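Local coordinates for tubulin-like protein CetZ2 (Haloferax volcanii, PDB 4B45) that binds GTP, probably hydrolyses it, forms protofilaments with a GTP analogue bound, and takes part in the control of cell shape, at residues I214-S219 with Q297-D302; E81-L86 with A120-V125; I240-S245 with G308-L313. All coordinates share one frame; numbering follows the deposited sequence.

Contact 1 (I214-S219 with Q297-D302); sequences INTLRS and QVRGGD
Asn215 lies against Arg299 where helix 210-217 meets strand 298-304 in the tubulin-like C-terminal domain; within this chain the strand is an outermost one of the mixed sheet. The contact is mainly a methylene on a guanidinium. Asn215 CB sits over the centre of one guanidinium face, 3.5 Å from Arg299 CZ. The Asn215 amide does not stack on it; the two planes are 69° apart. Within the helical segment, Asn215 CG instead lies over one face of the Arg218 guanidinium, off toward its rim.

Thr216 comes next. Its OG1 bonds to Glu212 O one turn back. This hydroxyl also passes 4.2 Å from Arg299 CD, and the two side chains run past each other in opposite directions. Arg299 is extended from CG to NE, and this carries the guanidinium to the helix. Glu212 OE1 is a long, weak ion partner of Arg299 NE. One water joins helix and strand. It donates to Thr216 OG1 at 2.8 Å and to Gln297 O at 3.0 Å, and it accepts from Arg299 NH1 at 3.0 Å, in the plane of the guanidinium.

Arg218 brings a second positive charge near, with its NH2 4.4 Å from Arg299 NH2.

Contact 2 (E81-L86 with A120-V125); sequences EVMSAL and AGVYDV
Met83 reaches from helix 68-85 to Val122 and Tyr123, in the loop between helix 107-120 and strand 127-133. This is an outer part of the Rossmann-like alpha/beta GTPase domain shared by tubulin and FtsZ. The backbones stay well apart. Their nearest CA atoms, those of Met83 and Val122, are 10.7 Å from each other, and side chains span the interval.

The closer part centres on the Met83 methyl. Met83 CE lies 4.0 Å from Val122 CG2, an ordinary van der Waals distance. The methionine is bent at both chi2 and chi3 (each -71°), which turns the methyl toward the loop. Val122 meets it with the methyl that stands between its own backbone N and carbonyl carbon. The two side chains approach at a slant. Val122 itself is exposed, so this closest pair lies at the surface. On the inner side Met83 also packs on Leu119, as does Leu86. Leu86 is buried and goes deeper, to Val4 and Ile6 of strand 3-8.

The looser part belongs to Tyr123. Met83 CE is 4.4 Å from Tyr123 CE2 and comes to the ring obliquely. The ring extends toward Leu86, where Tyr123 OH is 4.6 Å from Leu86 CB. The same hydroxyl is 4.4 Å from Leu86 O, too far for a hydrogen bond. Tyr123 is partly exposed and also touches Val90 in the loop after the helix.

The contact therefore rests on dispersion forces and the exclusion of water. It adds shape-dependent apolar packing between helix and loop, with no directional bond or charge pair between the segments to fix an orientation.

Contact 3 (I240-S245 with G308-L313); sequences INAVMS and GRLASL
Leu310 carries the apolar part of this contact. Its CD1 methyl touches two neighbours on helix 240-252: Val243 CG2 at 4.2 Å and Ala242 CB at 4.3 Å. Leu310 CG is anti to its own carbonyl carbon (chi1 -75°), and the side chain leans out from the strand to the helix. Val243 and Leu310 meet at an angle, methyl to methyl. Val243 CG2 lies beside the backbone N of its residue. Both residues are buried. Leu310 also packs on Asn239, Thr276 and Ile277, and Val243 on Ile270 and Ala285.

The backbones run roughly the same way. The axes of helix 240-245 and strand 309-313 come within 8.1 Å, with a signed crossing angle of -31°. The CA atoms of Val243 and Ser312, 7.1 Å apart, are the closest between the two segments. This is helix-on-sheet packing in the tubulin-like C-terminal domain. Strand 309-319 lies between strands 222-231 and 263-272, antiparallel to both. Residues alternate along it: Leu310 and Ser312 point to the helix, while Ala311 points away from it.

The polar part gathers round Ser312. Ser312 OG is 3.8 Å from Val243 O, too far for a hydrogen bond. The buried hydroxyl is satisfied further along the helix, where it bonds to Thr247 OG1 and also to Thr246 OG1. Val243 O in turn accepts from Thr247 OG1. Thr246 OG1 bonds to Ala242 O and only weakly to Val243 O.

How the contacts relate
Contacts 1 and 3 belong to the C-terminal domain, and contact 2 to the GTPase domain. Contacts 1 and 3 reach the same sheet through strands 298-304 and 309-319, which follow each other in the chain. Their centres are 19 Å apart and their nearest atoms about 7 Å, without touching. Their segments alternate in sequence. Contact 2 closes before either opens. Its centre is 25 Å from that of contact 1 and 39 Å from that of contact 3, which lies across the chain's centre. All three are away from the GTP site. Ser107 and Gly108 bind GTP at the start of helix 107-120, whereas contact 2 involves the loop after its far end.

Contact 1 (I214-S219 with Q297-D302)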
ATOM      1  N   ILE A 214     -11.946   4.361  -4.995  1.00 47.38           N
ATOM      2  CA  ILE A 214     -12.813   3.221  -4.731  1.00 42.60           C
ATOM      3  C   ILE A 214     -13.203   2.485  -6.007  1.00 44.38           C
ATOM      4  O   ILE A 214     -13.171   1.256  -6.069  1.00 37.39           O
ATOM      5  CB  ILE A 214     -14.080   3.655  -3.980  1.00 46.79           C
ATOM      6  CG1 ILE A 214     -13.686   4.276  -2.638  1.00 48.41           C
ATOM      7  CG2 ILE A 214     -15.038   2.467  -3.797  1.00 42.45           C
ATOM      8  CD1 ILE A 214     -14.830   4.476  -1.669  1.00 44.40           C
ATOM      9  N   ASN A 215     -13.562   3.235  -7.039  1.00 42.99           N
ATOM     10  CA  ASN A 215     -13.946   2.616  -8.300  1.00 40.26           C
ATOM     11  C   ASN A 215     -12.773   2.007  -9.076  1.00 41.20           C
ATOM     12  O   ASN A 215     -12.944   1.059  -9.849  1.00 47.16           O
ATOM     13  CB  ASN A 215     -14.763   3.599  -9.136  1.00 38.18           C
ATOM     14  CG  ASN A 215     -16.116   3.870  -8.513  1.00 48.19           C
ATOM     15  OD1 ASN A 215     -16.487   3.218  -7.528  1.00 47.00           O
ATOM     16  ND2 ASN A 215     -16.864   4.818  -9.074  1.00 44.21           N
ATOM     17  N   THR A 216     -11.580   2.533  -8.853  1.00 38.60           N
ATOM     18  CA  THR A 216     -10.381   1.929  -9.417  1.00 45.02           C
ATOM     19  C   THR A 216     -10.096   0.557  -8.791  1.00 47.05           C
ATOM     20  O   THR A 216      -9.773  -0.408  -9.493  1.00 46.44           O
ATOM     21  CB  THR A 216      -9.157   2.865  -9.258  1.00 46.71           C
ATOM     22  OG1 THR A 216      -9.418   4.107  -9.935  1.00 51.72           O
ATOM     23  CG2 THR A 216      -7.907   2.233  -9.853  1.00 37.60           C
ATOM     24  N   LEU A 217     -10.231   0.469  -7.470  1.00 48.68           N
ATOM     25  CA  LEU A 217      -9.960  -0.772  -6.744  1.00 45.67           C
ATOM     26  C   LEU A 217     -11.135  -1.753  -6.746  1.00 51.74           C
ATOM     27  O   LEU A 217     -10.985  -2.905  -6.329  1.00 47.91           O
ATOM     28  CB  LEU A 217      -9.565  -0.454  -5.304  1.00 47.71           C
ATOM     29  CG  LEU A 217      -8.252   0.320  -5.227  1.00 49.44           C
ATOM     30  CD1 LEU A 217      -7.969   0.795  -3.824  1.00 43.48           C
ATOM     31  CD2 LEU A 217      -7.110  -0.557  -5.776  1.00 46.31           C
ATOM     32  N   ARG A 218     -12.287  -1.293  -7.238  1.00 43.93           N
ATOM     33  CA  ARG A 218     -13.541  -2.037  -7.162  1.00 52.74           C
ATOM     34  C   ARG A 218     -13.496  -3.399  -7.855  1.00 55.53           C
ATOM     35  O   ARG A 218     -14.185  -4.336  -7.451  1.00 59.07           O
ATOM     36  CB  ARG A 218     -14.672  -1.187  -7.747  1.00 56.78           C
ATOM     37  CG  ARG A 218     -16.070  -1.638  -7.360  1.00 66.59           C
ATOM     38  CD  ARG A 218     -17.094  -0.535  -7.636  1.00 66.56           C
ATOM     39  NE  ARG A 218     -17.162  -0.171  -9.051  1.00 69.83           N
ATOM     40  CZ  ARG A 218     -17.846   0.873  -9.520  1.00 74.49           C
ATOM     41  NH1 ARG A 218     -18.511   1.659  -8.682  1.00 83.00           N
ATOM     42  NH2 ARG A 218     -17.866   1.139 -10.822  1.00 63.24           N
ATOM     43  N   SER A 219     -12.684  -3.498  -8.900  1.00 50.29           N
ATOM     44  CA  SER A 219     -12.533  -4.740  -9.645  1.00 62.43           C
ATOM     45  C   SER A 219     -11.943  -5.882  -8.802  1.00 66.73           C
ATOM     46  O   SER A 219     -12.187  -7.061  -9.076  1.00 67.14           O
ATOM     47  CB  SER A 219     -11.657  -4.489 -10.872  1.00 67.89           C
ATOM     48  OG  SER A 219     -10.658  -3.525 -10.582  1.00 70.35           O
ATOM     49  N   GLN A 297     -11.173   1.518 -18.224  1.00 41.26           N
ATOM     50  CA  GLN A 297     -11.586   2.284 -17.053  1.00 52.07           C
ATOM     51  C   GLN A 297     -10.436   3.091 -16.485  1.00 50.61           C
ATOM     52  O   GLN A 297     -10.049   2.896 -15.331  1.00 52.50           O
ATOM     53  CB  GLN A 297     -12.099   1.360 -15.952  1.00 57.49           C
ATOM     54  CG  GLN A 297     -13.155   0.366 -16.368  1.00 69.36           C
ATOM     55  CD  GLN A 297     -13.637  -0.447 -15.184  1.00 82.32           C
ATOM     56  OE1 GLN A 297     -13.291  -1.624 -15.034  1.00 84.75           O
ATOM     57  NE2 GLN A 297     -14.420   0.189 -14.314  1.00 84.18           N
ATOM     58  N   VAL A 298      -9.880   3.979 -17.301  1.00 39.56           N
ATOM     59  CA  VAL A 298      -8.845   4.886 -16.844  1.00 42.48           C
ATOM     60  C   VAL A 298      -9.496   6.179 -16.401  1.00 44.18           C
ATOM     61  O   VAL A 298     -10.140   6.875 -17.199  1.00 47.80           O
ATOM     62  CB  VAL A 298      -7.808   5.187 -17.952  1.00 43.89           C
ATOM     63  CG1 VAL A 298      -6.868   6.296 -17.503  1.00 39.96           C
ATOM     64  CG2 VAL A 298      -7.030   3.936 -18.306  1.00 49.61           C
ATOM     65  N   ARG A 299      -9.342   6.482 -15.119  1.00 43.33           N
ATOM     66  CA  ARG A 299      -9.850   7.714 -14.526  1.00 39.03           C
ATOM     67  C   ARG A 299      -8.688   8.665 -14.285  1.00 40.51           C
ATOM     68  O   ARG A 299      -7.519   8.248 -14.233  1.00 38.81           O
ATOM     69  CB  ARG A 299     -10.543   7.406 -13.186  1.00 35.02           C
ATOM     70  CG  ARG A 299     -11.831   6.601 -13.332  1.00 39.13           C
ATOM     71  CD  ARG A 299     -12.400   6.161 -11.977  1.00 42.51           C
ATOM     72  NE  ARG A 299     -13.806   5.798 -12.108  1.00 40.59           N
ATOM     73  CZ  ARG A 299     -14.240   4.600 -12.490  1.00 38.86           C
ATOM     74  NH1 ARG A 299     -13.376   3.631 -12.762  1.00 40.23           N
ATOM     75  NH2 ARG A 299     -15.540   4.377 -12.600  1.00 43.38           N
ATOM     76  N   GLY A 300      -8.993   9.939 -14.096  1.00 42.81           N
ATOM     77  CA  GLY A 300      -7.930  10.897 -13.863  1.00 45.08           C
ATOM     78  C   GLY A 300      -8.377  12.105 -13.076  1.00 49.28           C
ATOM     79  O   GLY A 300      -9.547  12.471 -13.100  1.00 56.57           O
ATOM     80  N   GLY A 301      -7.434  12.730 -12.388  1.00 43.20           N
ATOM     81  CA  GLY A 301      -7.722  13.943 -11.653  1.00 45.46           C
ATOM     82  C   GLY A 301      -6.430  14.600 -11.229  1.00 42.68           C
ATOM     83  O   GLY A 301      -5.365  13.982 -11.283  1.00 49.02           O
ATOM     84  N   ASP A 302      -6.514  15.853 -10.809  1.00 41.97           N
ATOM     85  CA  ASP A 302      -5.316  16.578 -10.401  1.00 49.33           C
ATOM     86  C   ASP A 302      -5.360  16.905  -8.919  1.00 52.98           C
ATOM     87  O   ASP A 302      -6.417  17.194  -8.368  1.00 55.02           O
ATOM     88  CB  ASP A 302      -5.139  17.858 -11.227  1.00 54.06           C
ATOM     89  CG  ASP A 302      -4.891  17.573 -12.699  1.00 64.81           C
ATOM     90  OD1 ASP A 302      -4.744  16.377 -13.058  1.00 63.67           O
ATOM     91  OD2 ASP A 302      -4.855  18.542 -13.496  1.00 69.94           O
TER
HETATM   92  O   HOH W   1     -10.439   3.519 -12.464  1.00 39.44           O

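Contact 2 (E81-L86 with A120-V125)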
ATOM      1  N   GLU A  81     -11.177  -9.135  20.632  1.00 47.95           N
ATOM      2  CA  GLU A  81     -10.305  -8.124  21.231  1.00 50.72           C
ATOM      3  C   GLU A  81      -9.722  -7.184  20.168  1.00 57.83           C
ATOM      4  O   GLU A  81      -9.589  -5.981  20.397  1.00 54.59           O
ATOM      5  CB  GLU A  81      -9.179  -8.786  22.047  1.00 58.98           C
ATOM      6  CG  GLU A  81      -9.652  -9.599  23.259  1.00 64.61           C
ATOM      7  CD  GLU A  81     -10.310 -10.925  22.881  1.00 76.45           C
ATOM      8  OE1 GLU A  81     -10.363 -11.248  21.676  1.00 83.25           O
ATOM      9  OE2 GLU A  81     -10.781 -11.647  23.788  1.00 78.39           O
ATOM     10  N   VAL A  82      -9.378  -7.736  19.006  1.00 60.16           N
ATOM     11  CA  VAL A  82      -8.931  -6.912  17.887  1.00 58.17           C
ATOM     12  C   VAL A  82     -10.050  -5.990  17.391  1.00 54.26           C
ATOM     13  O   VAL A  82      -9.877  -4.766  17.369  1.00 47.44           O
ATOM     14  CB  VAL A  82      -8.380  -7.761  16.720  1.00 57.59           C
ATOM     15  CG1 VAL A  82      -7.885  -6.861  15.602  1.00 62.43           C
ATOM     16  CG2 VAL A  82      -7.256  -8.672  17.210  1.00 55.46           C
ATOM     17  N   MET A  83     -11.194  -6.573  17.016  1.00 56.25           N
ATOM     18  CA  MET A  83     -12.358  -5.801  16.559  1.00 59.79           C
ATOM     19  C   MET A  83     -12.775  -4.717  17.556  1.00 62.76           C
ATOM     20  O   MET A  83     -13.314  -3.675  17.167  1.00 62.53           O
ATOM     21  CB  MET A  83     -13.573  -6.712  16.308  1.00 63.59           C
ATOM     22  CG  MET A  83     -13.363  -7.861  15.332  1.00 64.66           C
ATOM     23  SD  MET A  83     -13.195  -7.398  13.605  1.00 80.21           S
ATOM     24  CE  MET A  83     -14.872  -6.888  13.230  1.00114.10           C
ATOM     25  N   SER A  84     -12.544  -4.970  18.843  1.00 64.88           N
ATOM     26  CA  SER A  84     -12.968  -4.041  19.893  1.00 65.74           C
ATOM     27  C   SER A  84     -12.025  -2.860  20.044  1.00 65.16           C
ATOM     28  O   SER A  84     -12.414  -1.809  20.552  1.00 66.69           O
ATOM     29  CB  SER A  84     -13.122  -4.762  21.225  1.00 65.30           C
ATOM     30  OG  SER A  84     -14.199  -5.676  21.145  1.00 76.20           O
ATOM     31  N   ALA A  85     -10.784  -3.034  19.609  1.00 60.46           N
ATOM     32  CA  ALA A  85      -9.876  -1.905  19.512  1.00 64.38           C
ATOM     33  C   ALA A  85     -10.404  -0.957  18.431  1.00 70.68           C
ATOM     34  O   ALA A  85     -10.235   0.256  18.519  1.00 65.39           O
ATOM     35  CB  ALA A  85      -8.458  -2.373  19.185  1.00 55.92           C
ATOM     36  N   LEU A  86     -11.075  -1.522  17.431  1.00 81.99           N
ATOM     37  CA  LEU A  86     -11.596  -0.751  16.305  1.00 93.69           C
ATOM     38  C   LEU A  86     -12.931  -0.070  16.563  1.00103.68           C
ATOM     39  O   LEU A  86     -13.341   0.786  15.782  1.00107.63           O
ATOM     40  CB  LEU A  86     -11.768  -1.654  15.096  1.00 94.95           C
ATOM     41  CG  LEU A  86     -10.497  -2.185  14.465  1.00 91.60           C
ATOM     42  CD1 LEU A  86     -10.908  -3.141  13.375  1.00 94.19           C
ATOM     43  CD2 LEU A  86      -9.691  -1.025  13.920  1.00 88.91           C
ATOM     44  N   ALA A 120     -14.559  -7.383   6.355  1.00 60.13           N
ATOM     45  CA  ALA A 120     -15.313  -7.292   5.116  1.00 56.76           C
ATOM     46  C   ALA A 120     -16.760  -7.736   5.316  1.00 65.68           C
ATOM     47  O   ALA A 120     -17.652  -7.331   4.576  1.00 60.38           O
ATOM     48  CB  ALA A 120     -14.644  -8.128   4.035  1.00 54.00           C
ATOM     49  N   GLY A 121     -16.990  -8.562   6.330  1.00 73.21           N
ATOM     50  CA  GLY A 121     -18.301  -9.139   6.537  1.00 76.08           C
ATOM     51  C   GLY A 121     -19.175  -8.367   7.501  1.00 81.51           C
ATOM     52  O   GLY A 121     -20.179  -8.895   7.984  1.00 83.48           O
ATOM     53  N   VAL A 122     -18.805  -7.121   7.784  1.00 81.93           N
ATOM     54  CA  VAL A 122     -19.580  -6.301   8.717  1.00 79.62           C
ATOM     55  C   VAL A 122     -19.619  -4.811   8.372  1.00 74.68           C
ATOM     56  O   VAL A 122     -20.664  -4.167   8.498  1.00 75.18           O
ATOM     57  CB  VAL A 122     -19.093  -6.465  10.172  1.00 77.61           C
ATOM     58  CG1 VAL A 122     -19.722  -7.694  10.832  1.00 75.09           C
ATOM     59  CG2 VAL A 122     -17.571  -6.496  10.239  1.00 75.33           C
ATOM     60  N   TYR A 123     -18.485  -4.263   7.948  1.00 70.62           N
ATOM     61  CA  TYR A 123     -18.426  -2.846   7.592  1.00 74.24           C
ATOM     62  C   TYR A 123     -18.860  -2.625   6.145  1.00 72.45           C
ATOM     63  O   TYR A 123     -18.717  -3.516   5.302  1.00 67.79           O
ATOM     64  CB  TYR A 123     -17.030  -2.266   7.869  1.00 74.40           C
ATOM     65  CG  TYR A 123     -16.739  -2.147   9.348  1.00 69.71           C
ATOM     66  CD1 TYR A 123     -17.269  -1.106  10.093  1.00 70.80           C
ATOM     67  CD2 TYR A 123     -15.960  -3.091  10.003  1.00 72.36           C
ATOM     68  CE1 TYR A 123     -17.026  -0.995  11.443  1.00 72.80           C
ATOM     69  CE2 TYR A 123     -15.708  -2.990  11.357  1.00 74.21           C
ATOM     70  CZ  TYR A 123     -16.245  -1.939  12.072  1.00 77.21           C
ATOM     71  OH  TYR A 123     -16.004  -1.830  13.423  1.00 80.50           O
ATOM     72  N   ASP A 124     -19.414  -1.448   5.862  1.00 74.04           N
ATOM     73  CA  ASP A 124     -19.906  -1.175   4.518  1.00 75.11           C
ATOM     74  C   ASP A 124     -18.800  -0.685   3.589  1.00 73.25           C
ATOM     75  O   ASP A 124     -18.905  -0.805   2.370  1.00 87.85           O
ATOM     76  CB  ASP A 124     -21.073  -0.181   4.540  1.00 77.30           C
ATOM     77  CG  ASP A 124     -21.803  -0.120   3.211  1.00 79.19           C
ATOM     78  OD1 ASP A 124     -21.664  -1.078   2.419  1.00 76.22           O
ATOM     79  OD2 ASP A 124     -22.509   0.882   2.948  1.00 84.64           O
ATOM     80  N   VAL A 125     -17.729  -0.151   4.166  1.00 65.39           N
ATOM     81  CA  VAL A 125     -16.635   0.411   3.371  1.00 56.55           C
ATOM     82  C   VAL A 125     -15.693  -0.675   2.862  1.00 54.11           C
ATOM     83  O   VAL A 125     -15.649  -1.777   3.426  1.00 49.75           O
ATOM     84  CB  VAL A 125     -15.847   1.463   4.178  1.00 53.20           C
ATOM     85  CG1 VAL A 125     -16.725   2.678   4.445  1.00 51.46           C
ATOM     86  CG2 VAL A 125     -15.352   0.865   5.485  1.00 52.99           C
TER

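Contact 3 (I240-S245 with G308-L313)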
ATOM      1  N   ILE A 240       5.013  19.965 -20.320  1.00 44.41           N
ATOM      2  CA  ILE A 240       4.242  18.957 -21.039  1.00 47.00           C
ATOM      3  C   ILE A 240       4.986  17.629 -21.076  1.00 48.44           C
ATOM      4  O   ILE A 240       4.418  16.580 -20.766  1.00 45.50           O
ATOM      5  CB  ILE A 240       3.882  19.417 -22.459  1.00 40.86           C
ATOM      6  CG1 ILE A 240       2.793  20.491 -22.394  1.00 48.50           C
ATOM      7  CG2 ILE A 240       3.391  18.237 -23.271  1.00 44.21           C
ATOM      8  CD1 ILE A 240       2.464  21.125 -23.721  1.00 51.58           C
ATOM      9  N   ASN A 241       6.265  17.688 -21.443  1.00 53.72           N
ATOM     10  CA  ASN A 241       7.152  16.521 -21.430  1.00 55.20           C
ATOM     11  C   ASN A 241       7.306  15.900 -20.044  1.00 50.87           C
ATOM     12  O   ASN A 241       7.259  14.671 -19.891  1.00 47.96           O
ATOM     13  CB  ASN A 241       8.527  16.902 -21.975  1.00 60.03           C
ATOM     14  CG  ASN A 241       9.538  15.768 -21.871  1.00 59.89           C
ATOM     15  OD1 ASN A 241      10.464  15.811 -21.053  1.00 55.01           O
ATOM     16  ND2 ASN A 241       9.366  14.747 -22.705  1.00 57.85           N
ATOM     17  N   ALA A 242       7.513  16.752 -19.042  1.00 44.32           N
ATOM     18  CA  ALA A 242       7.588  16.305 -17.652  1.00 46.98           C
ATOM     19  C   ALA A 242       6.377  15.450 -17.230  1.00 49.27           C
ATOM     20  O   ALA A 242       6.547  14.418 -16.586  1.00 45.35           O
ATOM     21  CB  ALA A 242       7.745  17.501 -16.714  1.00 47.35           C
ATOM     22  N   VAL A 243       5.167  15.881 -17.595  1.00 46.82           N
ATOM     23  CA  VAL A 243       3.951  15.128 -17.276  1.00 43.01           C
ATOM     24  C   VAL A 243       3.913  13.777 -17.986  1.00 47.22           C
ATOM     25  O   VAL A 243       3.540  12.757 -17.377  1.00 47.68           O
ATOM     26  CB  VAL A 243       2.655  15.942 -17.611  1.00 56.58           C
ATOM     27  CG1 VAL A 243       1.388  15.109 -17.357  1.00 45.89           C
ATOM     28  CG2 VAL A 243       2.601  17.206 -16.786  1.00 57.36           C
ATOM     29  N   MET A 244       4.293  13.768 -19.266  1.00 44.75           N
ATOM     30  CA  MET A 244       4.370  12.528 -20.045  1.00 43.87           C
ATOM     31  C   MET A 244       5.354  11.543 -19.425  1.00 48.21           C
ATOM     32  O   MET A 244       5.085  10.344 -19.314  1.00 47.31           O
ATOM     33  CB  MET A 244       4.845  12.790 -21.478  1.00 49.11           C
ATOM     34  CG  MET A 244       3.919  13.636 -22.337  1.00 54.11           C
ATOM     35  SD  MET A 244       2.230  13.022 -22.264  1.00 54.29           S
ATOM     36  CE  MET A 244       2.289  11.546 -23.283  1.00 39.67           C
ATOM     37  N   SER A 245       6.517  12.044 -19.049  1.00 46.30           N
ATOM     38  CA  SER A 245       7.587  11.151 -18.674  1.00 49.97           C
ATOM     39  C   SER A 245       7.404  10.659 -17.238  1.00 48.59           C
ATOM     40  O   SER A 245       7.598   9.472 -16.981  1.00 48.93           O
ATOM     41  CB  SER A 245       8.948  11.811 -18.876  1.00 54.60           C
ATOM     42  OG  SER A 245       9.354  12.479 -17.700  1.00 63.88           O
ATOM     43  N   GLY A 308       7.826  22.476  -5.772  1.00 55.74           N
ATOM     44  CA  GLY A 308       8.614  22.998  -6.875  1.00 55.32           C
ATOM     45  C   GLY A 308       8.631  21.968  -7.987  1.00 52.88           C
ATOM     46  O   GLY A 308       9.273  22.143  -9.022  1.00 54.41           O
ATOM     47  N   ARG A 309       7.893  20.889  -7.769  1.00 47.35           N
ATOM     48  CA  ARG A 309       7.899  19.757  -8.675  1.00 48.26           C
ATOM     49  C   ARG A 309       6.502  19.393  -9.174  1.00 48.54           C
ATOM     50  O   ARG A 309       5.502  20.005  -8.792  1.00 45.23           O
ATOM     51  CB  ARG A 309       8.534  18.554  -7.966  1.00 46.48           C
ATOM     52  CG  ARG A 309       9.915  18.867  -7.409  1.00 53.62           C
ATOM     53  CD  ARG A 309      10.467  17.748  -6.533  1.00 60.44           C
ATOM     54  NE  ARG A 309      10.692  16.526  -7.294  1.00 58.45           N
ATOM     55  CZ  ARG A 309      11.731  16.333  -8.098  1.00 67.10           C
ATOM     56  NH1 ARG A 309      12.645  17.282  -8.245  1.00 67.33           N
ATOM     57  NH2 ARG A 309      11.853  15.191  -8.758  1.00 76.26           N
ATOM     58  N   LEU A 310       6.460  18.394 -10.046  1.00 48.33           N
ATOM     59  CA  LEU A 310       5.225  17.786 -10.511  1.00 46.78           C
ATOM     60  C   LEU A 310       5.408  16.308 -10.291  1.00 46.29           C
ATOM     61  O   LEU A 310       6.532  15.811 -10.357  1.00 50.86           O
ATOM     62  CB  LEU A 310       5.057  17.985 -12.017  1.00 46.04           C
ATOM     63  CG  LEU A 310       4.659  19.339 -12.559  1.00 61.12           C
ATOM     64  CD1 LEU A 310       4.933  19.363 -14.049  1.00 55.13           C
ATOM     65  CD2 LEU A 310       3.190  19.584 -12.270  1.00 70.73           C
ATOM     66  N   ALA A 311       4.318  15.589 -10.073  1.00 42.75           N
ATOM     67  CA  ALA A 311       4.426  14.143 -10.003  1.00 46.83           C
ATOM     68  C   ALA A 311       3.195  13.488 -10.580  1.00 42.98           C
ATOM     69  O   ALA A 311       2.122  14.080 -10.578  1.00 46.76           O
ATOM     70  CB  ALA A 311       4.664  13.676  -8.569  1.00 43.05           C
ATOM     71  N   SER A 312       3.375  12.275 -11.094  1.00 41.78           N
ATOM     72  CA  SER A 312       2.265  11.420 -11.460  1.00 40.91           C
ATOM     73  C   SER A 312       2.173  10.308 -10.425  1.00 41.31           C
ATOM     74  O   SER A 312       3.167   9.653 -10.079  1.00 38.79           O
ATOM     75  CB  SER A 312       2.449  10.809 -12.847  1.00 43.99           C
ATOM     76  OG  SER A 312       2.553  11.817 -13.835  1.00 67.93           O
ATOM     77  N   LEU A 313       0.970  10.108  -9.927  1.00 39.53           N
ATOM     78  CA  LEU A 313       0.709   9.052  -8.980  1.00 41.42           C
ATOM     79  C   LEU A 313      -0.337   8.215  -9.674  1.00 40.62           C
ATOM     80  O   LEU A 313      -1.443   8.695  -9.934  1.00 45.73           O
ATOM     81  CB  LEU A 313       0.157   9.662  -7.705  1.00 43.11           C
ATOM     82  CG  LEU A 313      -0.104   8.792  -6.486  1.00 43.30           C
ATOM     83  CD1 LEU A 313       1.223   8.348  -5.861  1.00 45.59           C
ATOM     84  CD2 LEU A 313      -0.940   9.586  -5.490  1.00 47.85           C
TER